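Local coordinates for protein crustacyanin (PDB 1I4U) that binds the carotenoid astaxanthin, giving the lobster carapace its blue colour, as one subunit of the oligomeric pigment complex alpha-crustacyanin, at residues Asn43-Ile48 with Ser130-Ile135; Gly60-Ile65 with Lys82-Pro87; Lys78-Leu83 with Asp96-Phe101. All blocks are in the same frame, centred on the assembly; numbering follows the deposited sequence.

Contact 1: residues Asn43-Ile48 with Ser130-Ile135; sequences NPYQLI and SDFSFI
Asn43, in the irregular loop 43-48, comes up to Phe132 of strand 128-137 with the two CA atoms 6.4 Å apart, and the contact is made by side chains and one bridging water. The CG of Asn43 stands anti to its backbone N (chi1 -176°), and the carboxamide it carries works in two directions. OD1 turns back on the loop and accepts, in the plane of its carbonyl, from the backbone of Tyr45, with Tyr45 N to Asn43 OD1 2.8 Å; this is an Asx turn, and Gln46 N adds a weak bond to the same oxygen. Asn43 ND2 faces the strand, 3.4 Å from Phe134 CZ and oblique to that ring. It donates to a water, 3.1 Å from Asn43 ND2, which in turn donates to Ser133 O, and ND2 also bonds O2 of a bound methylpentanediol, probably from the crystallisation liquor. Beside Asn43, Tyr45 and Phe132 form an offset edge-to-face pair, centroids 5.6 Å apart and planes at 75°. Tyr45 CE2 leads, 3.8 Å from Phe132 CZ. Pro44 fills in beside them: its CD meets Phe132 CE1 at 3.7 Å, while its CG lies over one face of the Tyr45 ring, toward the rim. Asn125 of the second subunit donates to the backbone oxygens of Asn43 and Gln46, and Tyr45 packs on Tyr45 of that subunit. Strand 128-137 is hydrogen-bonded to strand 115-123 through Phe132 and Phe134 and to strand 33-41 through Ser133. The loop thus packs beside the junction of strands 33-41 and 128-137, where the barrel closes.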
loop_
_atom_site.group_PDB
_atom_site.type_symbol
_atom_site.label_atom_id
_atom_site.label_comp_id
_atom_site.label_asym_id
_atom_site.label_seq_id
_atom_site.Cartn_x
_atom_site.Cartn_y
_atom_site.Cartn_z
ATOM N N ASN A 43 -3.862 13.824 -1.542
ATOM C CA ASN A 43 -3.128 12.553 -1.594
ATOM C C ASN A 43 -1.804 12.789 -0.909
ATOM O O ASN A 43 -0.984 13.535 -1.406
ATOM C CB ASN A 43 -3.036 12.126 -3.063
ATOM C CG ASN A 43 -2.377 10.773 -3.191
ATOM O OD1 ASN A 43 -1.449 10.445 -2.443
ATOM N ND2 ASN A 43 -2.906 9.981 -4.104
ATOM N N PRO A 44 -1.588 12.212 0.272
ATOM C CA PRO A 44 -0.339 12.447 1.033
ATOM C C PRO A 44 0.814 11.590 0.540
ATOM O O PRO A 44 1.907 11.686 1.062
ATOM C CB PRO A 44 -0.785 12.008 2.438
ATOM C CG PRO A 44 -1.692 10.850 2.153
ATOM C CD PRO A 44 -2.507 11.322 0.990
ATOM N N TYR A 45 0.579 10.764 -0.480
ATOM C CA TYR A 45 1.599 9.842 -0.995
ATOM C C TYR A 45 2.230 10.359 -2.272
ATOM O O TYR A 45 3.327 9.948 -2.611
ATOM C CB TYR A 45 0.974 8.480 -1.274
ATOM C CG TYR A 45 0.243 7.898 -0.102
ATOM C CD1 TYR A 45 0.929 7.461 1.030
ATOM C CD2 TYR A 45 -1.131 7.765 -0.091
ATOM C CE1 TYR A 45 0.240 6.919 2.099
ATOM C CE2 TYR A 45 -1.820 7.225 0.963
ATOM C CZ TYR A 45 -1.128 6.797 2.070
ATOM O OH TYR A 45 -1.837 6.270 3.122
ATOM N N GLN A 46 1.597 11.183 -3.040
ATOM C CA GLN A 46 2.085 11.680 -4.336
ATOM C C GLN A 46 3.199 12.651 -4.066
ATOM O O GLN A 46 3.002 13.745 -3.543
ATOM C CB GLN A 46 0.917 12.311 -5.065
ATOM C CG GLN A 46 1.184 13.168 -6.253
ATOM C CD GLN A 46 1.773 12.444 -7.424
ATOM O OE1 GLN A 46 1.210 12.299 -8.514
ATOM N NE2 GLN A 46 2.958 11.932 -7.214
ATOM N N LEU A 47 4.404 12.261 -4.435
ATOM C CA LEU A 47 5.588 13.095 -4.232
ATOM C C LEU A 47 5.840 14.137 -5.294
ATOM O O LEU A 47 6.627 15.036 -5.123
ATOM C CB LEU A 47 6.851 12.201 -4.116
ATOM C CG LEU A 47 6.832 11.135 -3.022
ATOM C CD1 LEU A 47 8.141 10.346 -3.048
ATOM C CD2 LEU A 47 6.524 11.789 -1.679
ATOM N N ILE A 48 5.159 14.093 -6.425
ATOM C CA ILE A 48 5.244 15.011 -7.495
ATOM C C ILE A 48 4.093 16.001 -7.421
ATOM O O ILE A 48 2.936 15.654 -7.543
ATOM C CB ILE A 48 5.276 14.310 -8.880
ATOM C CG1 ILE A 48 6.227 13.109 -8.904
ATOM C CG2 ILE A 48 5.619 15.294 -9.979
ATOM C CD1 ILE A 48 6.176 12.313 -10.187
ATOM N N SER A 130 -10.188 5.446 3.159
ATOM C CA SER A 130 -9.551 6.533 2.479
ATOM C C SER A 130 -9.624 6.234 0.991
ATOM O O SER A 130 -9.333 5.151 0.538
ATOM C CB SER A 130 -8.097 6.758 2.840
ATOM O OG SER A 130 -7.960 7.508 4.058
ATOM N N ASP A 131 -10.011 7.251 0.248
ATOM C CA ASP A 131 -9.936 7.092 -1.210
ATOM C C ASP A 131 -9.224 8.286 -1.837
ATOM O O ASP A 131 -9.012 9.340 -1.269
ATOM C CB ASP A 131 -11.285 6.862 -1.807
ATOM C CG ASP A 131 -12.335 7.913 -1.566
ATOM O OD1 ASP A 131 -11.945 9.046 -1.271
ATOM O OD2 ASP A 131 -13.499 7.508 -1.655
ATOM N N PHE A 132 -8.760 7.965 -3.029
ATOM C CA PHE A 132 -7.817 8.775 -3.784
ATOM C C PHE A 132 -8.285 8.721 -5.244
ATOM O O PHE A 132 -8.339 7.640 -5.814
ATOM C CB PHE A 132 -6.350 8.290 -3.640
ATOM C CG PHE A 132 -5.971 8.282 -2.161
ATOM C CD1 PHE A 132 -5.701 9.456 -1.505
ATOM C CD2 PHE A 132 -5.970 7.125 -1.436
ATOM C CE1 PHE A 132 -5.450 9.449 -0.130
ATOM C CE2 PHE A 132 -5.706 7.071 -0.071
ATOM C CZ PHE A 132 -5.477 8.272 0.579
ATOM N N SER A 133 -8.627 9.872 -5.801
ATOM C CA SER A 133 -9.180 9.976 -7.118
ATOM C C SER A 133 -8.301 10.917 -7.956
ATOM O O SER A 133 -7.656 11.829 -7.448
ATOM C CB SER A 133 -10.617 10.467 -7.085
ATOM O OG SER A 133 -11.448 9.604 -6.340
ATOM N N PHE A 134 -8.332 10.640 -9.249
ATOM C CA PHE A 134 -7.492 11.331 -10.230
ATOM C C PHE A 134 -8.251 11.514 -11.524
ATOM O O PHE A 134 -8.967 10.633 -11.928
ATOM C CB PHE A 134 -6.226 10.555 -10.545
ATOM C CG PHE A 134 -5.434 10.030 -9.361
ATOM C CD1 PHE A 134 -5.841 8.884 -8.710
ATOM C CD2 PHE A 134 -4.307 10.697 -8.898
ATOM C CE1 PHE A 134 -5.130 8.422 -7.627
ATOM C CE2 PHE A 134 -3.585 10.201 -7.820
ATOM C CZ PHE A 134 -4.015 9.073 -7.181
ATOM N N ILE A 135 -8.005 12.651 -12.175
ATOM C CA ILE A 135 -8.443 12.905 -13.534
ATOM C C ILE A 135 -7.176 13.017 -14.361
ATOM O O ILE A 135 -6.332 13.884 -14.054
ATOM C CB ILE A 135 -9.337 14.149 -13.655
ATOM C CG1 ILE A 135 -10.618 13.983 -12.823
ATOM C CG2 ILE A 135 -9.722 14.497 -15.080
ATOM C CD1 ILE A 135 -11.418 15.277 -12.651
HETATM O O HOH W 1 -5.575 11.291 -5.119
#

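Contact 2: residues Gly60-Ile65 with Lys82-Pro87; sequences GKQFVI and KLYPNP
The Phe63 ring is met obliquely by Leu83, Phe63 CD1 to Leu83 CD2 3.8 Å, and the Tyr84 ring, also obliquely, by the amide of Gln62, Gln62 NE2 to Tyr84 CD2 3.8 Å. The pairs lie where two antiparallel strands of the lipocalin barrel, 63-65 and 82-85, run side by side with their axes at 159°, Gln62 just ahead of the first. Phe63 and Leu83 are a hydrogen-bonded pair, tied by Phe63 N to Leu83 O and by Leu83 N to Phe63 O, each 2.9 Å. Their side chains lie side by side and point the same way into the buried side of the sheet, where Phe63 also meets Phe58 and Leu83 touches Leu93. Ile65 continues this apolar row, with Ile65 CD1 4.2 Å from Leu83 CB. Gln62 and Tyr84 likewise point the same way, with amide and ring planes 30° apart; the Gln62 chain is extended beyond CG, with NE2 beside Tyr84 CB and CD2. From Lys82, in the non-hydrogen-bonded pair with Val64, the aliphatic chain runs against the Gln62 amide on the sheet side opposite Phe63 and Leu83, and also packs on Phe88 of the second subunit. The Lys82 chain is straight as far as CE and then bends at its last torsion (chi4 -92°), and NZ donates in the carbonyl plane to a lone pair of Gln62 OE1, 2.8 Å from Lys82 NZ.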
loop_
_atom_site.group_PDB
_atom_site.type_symbol
_atom_site.label_atom_id
_atom_site.label_comp_id
_atom_site.label_asym_id
_atom_site.label_seq_id
_atom_site.Cartn_x
_atom_site.Cartn_y
_atom_site.Cartn_z
ATOM N N GLY A 60 2.996 -6.245 -22.585
ATOM C CA GLY A 60 2.135 -7.380 -22.807
ATOM C C GLY A 60 1.595 -8.006 -21.541
ATOM O O GLY A 60 0.620 -8.752 -21.585
ATOM N N LYS A 61 2.211 -7.739 -20.395
ATOM C CA LYS A 61 1.755 -8.247 -19.104
ATOM C C LYS A 61 1.627 -7.196 -18.016
ATOM O O LYS A 61 0.904 -7.407 -17.045
ATOM C CB LYS A 61 2.728 -9.284 -18.544
ATOM C CG LYS A 61 2.928 -10.515 -19.396
ATOM C CD LYS A 61 1.676 -10.986 -20.124
ATOM C CE LYS A 61 1.706 -12.494 -20.322
ATOM N NZ LYS A 61 0.349 -13.026 -20.687
ATOM N N GLN A 62 2.303 -6.049 -18.160
ATOM C CA GLN A 62 2.106 -4.968 -17.217
ATOM C C GLN A 62 2.559 -3.690 -17.913
ATOM O O GLN A 62 3.120 -3.731 -19.002
ATOM C CB GLN A 62 2.978 -5.186 -15.978
ATOM C CG GLN A 62 4.426 -4.872 -16.284
ATOM C CD GLN A 62 5.334 -5.085 -15.101
ATOM O OE1 GLN A 62 6.514 -4.794 -15.223
ATOM N NE2 GLN A 62 4.808 -5.534 -13.976
ATOM N N PHE A 63 2.342 -2.603 -17.225
ATOM C CA PHE A 63 2.857 -1.297 -17.604
ATOM C C PHE A 63 4.026 -0.939 -16.739
ATOM O O PHE A 63 3.975 -1.048 -15.516
ATOM C CB PHE A 63 1.796 -0.214 -17.471
ATOM C CG PHE A 63 0.530 -0.380 -18.263
ATOM C CD1 PHE A 63 -0.528 -1.053 -17.706
ATOM C CD2 PHE A 63 0.390 0.149 -19.534
ATOM C CE1 PHE A 63 -1.721 -1.208 -18.409
ATOM C CE2 PHE A 63 -0.795 0.020 -20.240
ATOM C CZ PHE A 63 -1.874 -0.629 -19.667
ATOM N N VAL A 64 5.075 -0.462 -17.394
ATOM C CA VAL A 64 6.180 0.208 -16.790
ATOM C C VAL A 64 5.945 1.709 -16.884
ATOM O O VAL A 64 5.523 2.226 -17.923
ATOM C CB VAL A 64 7.491 -0.155 -17.523
ATOM C CG1 VAL A 64 8.663 0.640 -17.021
ATOM C CG2 VAL A 64 7.658 -1.683 -17.369
ATOM N N ILE A 65 6.143 2.420 -15.796
ATOM C CA ILE A 65 5.734 3.809 -15.680
ATOM C C ILE A 65 6.945 4.645 -15.348
ATOM O O ILE A 65 7.684 4.286 -14.441
ATOM C CB ILE A 65 4.668 4.078 -14.595
ATOM C CG1 ILE A 65 3.501 3.134 -14.695
ATOM C CG2 ILE A 65 4.214 5.528 -14.661
ATOM C CD1 ILE A 65 2.563 3.153 -13.525
ATOM N N LYS A 82 5.010 0.704 -11.691
ATOM C CA LYS A 82 4.459 -0.402 -12.443
ATOM C C LYS A 82 2.960 -0.475 -12.214
ATOM O O LYS A 82 2.491 -0.109 -11.142
ATOM C CB LYS A 82 5.043 -1.756 -12.015
ATOM C CG LYS A 82 6.497 -1.964 -12.330
ATOM C CD LYS A 82 6.994 -3.246 -11.683
ATOM C CE LYS A 82 8.434 -3.467 -12.061
ATOM N NZ LYS A 82 8.518 -4.290 -13.271
ATOM N N LEU A 83 2.249 -0.964 -13.230
ATOM C CA LEU A 83 0.829 -1.254 -13.072
ATOM C C LEU A 83 0.646 -2.694 -13.536
ATOM O O LEU A 83 0.974 -3.005 -14.665
ATOM C CB LEU A 83 0.068 -0.204 -13.831
ATOM C CG LEU A 83 -1.412 -0.050 -13.739
ATOM C CD1 LEU A 83 -1.827 0.437 -12.374
ATOM C CD2 LEU A 83 -1.905 0.943 -14.772
ATOM N N TYR A 84 0.185 -3.571 -12.663
ATOM C CA TYR A 84 0.113 -4.996 -13.003
ATOM C C TYR A 84 -1.160 -5.571 -12.424
ATOM O O TYR A 84 -1.723 -5.010 -11.463
ATOM C CB TYR A 84 1.324 -5.745 -12.499
ATOM C CG TYR A 84 1.798 -5.483 -11.104
ATOM C CD1 TYR A 84 1.172 -6.068 -10.004
ATOM C CD2 TYR A 84 2.871 -4.629 -10.846
ATOM C CE1 TYR A 84 1.614 -5.814 -8.737
ATOM C CE2 TYR A 84 3.296 -4.392 -9.565
ATOM C CZ TYR A 84 2.684 -4.973 -8.489
ATOM O OH TYR A 84 3.066 -4.767 -7.183
ATOM N N PRO A 85 -1.669 -6.688 -12.893
ATOM C CA PRO A 85 -2.910 -7.218 -12.300
ATOM C C PRO A 85 -2.737 -7.546 -10.811
ATOM O O PRO A 85 -1.696 -7.990 -10.329
ATOM C CB PRO A 85 -3.153 -8.497 -13.127
ATOM C CG PRO A 85 -2.490 -8.179 -14.429
ATOM C CD PRO A 85 -1.169 -7.534 -14.002
ATOM N N ASN A 86 -3.805 -7.311 -10.071
ATOM C CA ASN A 86 -3.795 -7.618 -8.643
ATOM C C ASN A 86 -3.348 -9.059 -8.409
ATOM O O ASN A 86 -3.802 -9.973 -9.109
ATOM C CB ASN A 86 -5.168 -7.406 -8.037
ATOM C CG ASN A 86 -5.209 -7.983 -6.642
ATOM O OD1 ASN A 86 -5.495 -9.179 -6.466
ATOM N ND2 ASN A 86 -4.919 -7.189 -5.642
ATOM N N PRO A 87 -2.360 -9.303 -7.551
ATOM C CA PRO A 87 -1.809 -10.663 -7.432
ATOM C C PRO A 87 -2.732 -11.764 -6.919
ATOM O O PRO A 87 -2.400 -12.968 -7.038
ATOM C CB PRO A 87 -0.614 -10.493 -6.486
ATOM C CG PRO A 87 -0.200 -9.067 -6.659
ATOM C CD PRO A 87 -1.521 -8.341 -6.777
#

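Contact 3: residues Lys78-Leu83 with Asp96-Phe101; sequences KRNGKL and DYENSF
Gly81 CA packs over one face of the Tyr97 ring, displaced toward its rim: it is 3.8 Å from the ring centroid and 19° off the ring normal, a CH-pi contact made across an antiparallel non-hydrogen-bonded pair. With no side chain on Gly81, the ring can settle over the backbone. The next pair is hydrogen-bonded, Lys82 N to Asp96 O 2.8 Å and Asp96 N to Lys82 O 2.9 Å. On the other side of Gly81, Glu98 N donates almost straight to Asn80 O at 3.0 Å, so the ladder runs on into the loop. The side chains of these two residues lie side by side and repeat the link: Asn80 ND2 donates to Glu98 OE1 at 3.0 Å. OE1 lies in the amide plane of Asn80 but is met from above the carboxylate plane. A water reinforces this pair, accepting from Asn80 N and donating to Glu98 OE1.

Arg79 extends the contact along the strand. Its chain bends at chi3 (76°), and the guanidinium lies with one face toward Tyr97, planes 32° apart, with Arg79 NH2 3.7 Å from Tyr97 CB. Two further waters, one accepting from Arg79 NE and the other from Arg79 NH2, both donate to Glu98 O, so this carbonyl is gripped through solvent twice. Farther out, Tyr97 OH is hydrogen-bonded to Ser67 OG, which ties the far end of the side chain to a third strand, 63-68, and Asp96 OD2 is bonded to Tyr84 OH. Glu90 of the second subunit accepts from Asn99 N. The arrangement is that of a beta hairpin in the lipocalin barrel, strands 76-85 and 93-97, with the second strand leaving through a type II turn from Tyr97 to Ser100 and an aromatic ring covering a cross-strand glycine.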
loop_
_atom_site.group_PDB
_atom_site.type_symbol
_atom_site.label_atom_id
_atom_site.label_comp_id
_atom_site.label_asym_id
_atom_site.label_seq_id
_atom_site.Cartn_x
_atom_site.Cartn_y
_atom_site.Cartn_z
ATOM N N LYS A 78 11.818 12.118 -10.913
ATOM C CA LYS A 78 11.339 10.966 -11.646
ATOM C C LYS A 78 11.089 9.829 -10.662
ATOM O O LYS A 78 11.980 9.577 -9.839
ATOM C CB LYS A 78 12.301 10.460 -12.717
ATOM C CG LYS A 78 11.909 9.214 -13.492
ATOM C CD LYS A 78 12.889 8.892 -14.592
ATOM C CE LYS A 78 13.710 7.700 -14.195
ATOM N NZ LYS A 78 14.814 7.438 -15.170
ATOM N N ARG A 79 9.937 9.212 -10.813
ATOM C CA ARG A 79 9.560 8.047 -10.048
ATOM C C ARG A 79 9.268 6.900 -10.987
ATOM O O ARG A 79 8.543 7.055 -11.937
ATOM C CB ARG A 79 8.307 8.317 -9.228
ATOM C CG ARG A 79 8.583 9.430 -8.243
ATOM C CD ARG A 79 7.364 9.613 -7.386
ATOM N NE ARG A 79 7.367 8.469 -6.422
ATOM C CZ ARG A 79 6.212 8.231 -5.759
ATOM N NH1 ARG A 79 5.097 8.958 -5.913
ATOM N NH2 ARG A 79 6.175 7.233 -4.902
ATOM N N ASN A 80 9.841 5.725 -10.693
ATOM C CA ASN A 80 9.593 4.481 -11.436
ATOM C C ASN A 80 8.436 3.698 -10.825
ATOM O O ASN A 80 8.447 3.448 -9.616
ATOM C CB ASN A 80 10.828 3.600 -11.433
ATOM C CG ASN A 80 12.005 4.237 -12.148
ATOM O OD1 ASN A 80 11.880 4.589 -13.320
ATOM N ND2 ASN A 80 13.131 4.392 -11.485
ATOM N N GLY A 81 7.470 3.398 -11.674
ATOM C CA GLY A 81 6.279 2.695 -11.256
ATOM C C GLY A 81 5.973 1.528 -12.137
ATOM O O GLY A 81 6.577 1.309 -13.200
ATOM N N LYS A 82 5.010 0.704 -11.691
ATOM C CA LYS A 82 4.459 -0.402 -12.443
ATOM C C LYS A 82 2.960 -0.475 -12.214
ATOM O O LYS A 82 2.491 -0.109 -11.142
ATOM C CB LYS A 82 5.043 -1.756 -12.015
ATOM C CG LYS A 82 6.497 -1.964 -12.330
ATOM C CD LYS A 82 6.994 -3.246 -11.683
ATOM C CE LYS A 82 8.434 -3.467 -12.061
ATOM N NZ LYS A 82 8.518 -4.290 -13.271
ATOM N N LEU A 83 2.249 -0.964 -13.230
ATOM C CA LEU A 83 0.829 -1.254 -13.072
ATOM C C LEU A 83 0.646 -2.694 -13.536
ATOM O O LEU A 83 0.974 -3.005 -14.665
ATOM C CB LEU A 83 0.068 -0.204 -13.831
ATOM C CG LEU A 83 -1.412 -0.050 -13.739
ATOM C CD1 LEU A 83 -1.827 0.437 -12.374
ATOM C CD2 LEU A 83 -1.905 0.943 -14.772
ATOM N N ASP A 96 2.139 0.365 -8.287
ATOM C CA ASP A 96 3.295 0.168 -7.412
ATOM C C ASP A 96 4.393 1.139 -7.814
ATOM O O ASP A 96 4.568 1.376 -9.002
ATOM C CB ASP A 96 3.752 -1.291 -7.521
ATOM C CG ASP A 96 4.565 -1.831 -6.368
ATOM O OD1 ASP A 96 5.012 -1.045 -5.507
ATOM O OD2 ASP A 96 4.769 -3.086 -6.382
ATOM N N TYR A 97 5.123 1.704 -6.866
ATOM C CA TYR A 97 6.210 2.601 -7.134
ATOM C C TYR A 97 7.415 2.215 -6.318
ATOM O O TYR A 97 7.317 1.706 -5.189
ATOM C CB TYR A 97 5.857 4.081 -6.823
ATOM C CG TYR A 97 5.123 4.690 -8.007
ATOM C CD1 TYR A 97 3.773 4.529 -8.230
ATOM C CD2 TYR A 97 5.800 5.444 -8.945
ATOM C CE1 TYR A 97 3.122 5.102 -9.336
ATOM C CE2 TYR A 97 5.177 6.020 -10.030
ATOM C CZ TYR A 97 3.846 5.865 -10.228
ATOM O OH TYR A 97 3.213 6.410 -11.321
ATOM N N GLU A 98 8.615 2.459 -6.838
ATOM C CA GLU A 98 9.809 2.244 -6.042
ATOM C C GLU A 98 9.749 2.999 -4.712
ATOM O O GLU A 98 9.298 4.116 -4.657
ATOM C CB GLU A 98 11.068 2.727 -6.729
ATOM C CG GLU A 98 11.778 1.781 -7.648
ATOM C CD GLU A 98 12.919 2.371 -8.452
ATOM O OE1 GLU A 98 13.036 3.608 -8.595
ATOM O OE2 GLU A 98 13.703 1.539 -8.932
ATOM N N ASN A 99 10.176 2.319 -3.664
ATOM C CA ASN A 99 10.245 2.829 -2.324
ATOM C C ASN A 99 8.903 3.336 -1.839
ATOM O O ASN A 99 8.858 4.410 -1.225
ATOM C CB ASN A 99 11.275 3.963 -2.319
ATOM C CG ASN A 99 12.672 3.356 -2.425
ATOM O OD1 ASN A 99 13.376 3.694 -3.357
ATOM N ND2 ASN A 99 12.990 2.487 -1.484
ATOM N N SER A 100 7.829 2.592 -2.108
ATOM C CA SER A 100 6.462 2.957 -1.817
ATOM C C SER A 100 5.597 1.758 -1.505
ATOM O O SER A 100 5.982 0.603 -1.668
ATOM C CB SER A 100 5.840 3.754 -2.980
ATOM O OG SER A 100 4.606 4.361 -2.494
ATOM N N PHE A 101 4.385 1.970 -1.010
ATOM C CA PHE A 101 3.319 0.959 -0.957
ATOM C C PHE A 101 2.785 0.735 -2.389
ATOM O O PHE A 101 3.033 1.494 -3.347
ATOM C CB PHE A 101 2.168 1.409 -0.079
ATOM C CG PHE A 101 2.332 1.288 1.443
ATOM C CD1 PHE A 101 3.561 1.173 2.096
ATOM C CD2 PHE A 101 1.222 1.284 2.286
ATOM C CE1 PHE A 101 3.650 1.078 3.489
ATOM C CE2 PHE A 101 1.288 1.196 3.667
ATOM C CZ PHE A 101 2.521 1.065 4.312
HETATM O O HOH W 2 8.480 6.626 -3.373
HETATM O O HOH W 3 9.107 6.216 -6.664
HETATM O O HOH W 4 11.546 5.810 -8.368
#

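In the fold
All three contacts reach one curled antiparallel sheet, the lipocalin barrel. Contacts 2 and 3 share Lys82 and Leu83 on strand 76-85, which takes strand 63-68 along one edge and strand 93-97 along the other; their centres are about 11 Å apart. Contact 1, its centre about 13 Å from that of contact 3 and 19 Å from that of contact 2, joins the loop after strand 33-41 to strand 128-137. Along the chain it encloses the other two, contact 2 beginning first, at 60-65, and contact 3 following. Arg79 of contact 3 packs against loop 43-48, linking them. Each contact also reaches the second subunit, so barrel construction and dimer assembly draw on the same parts.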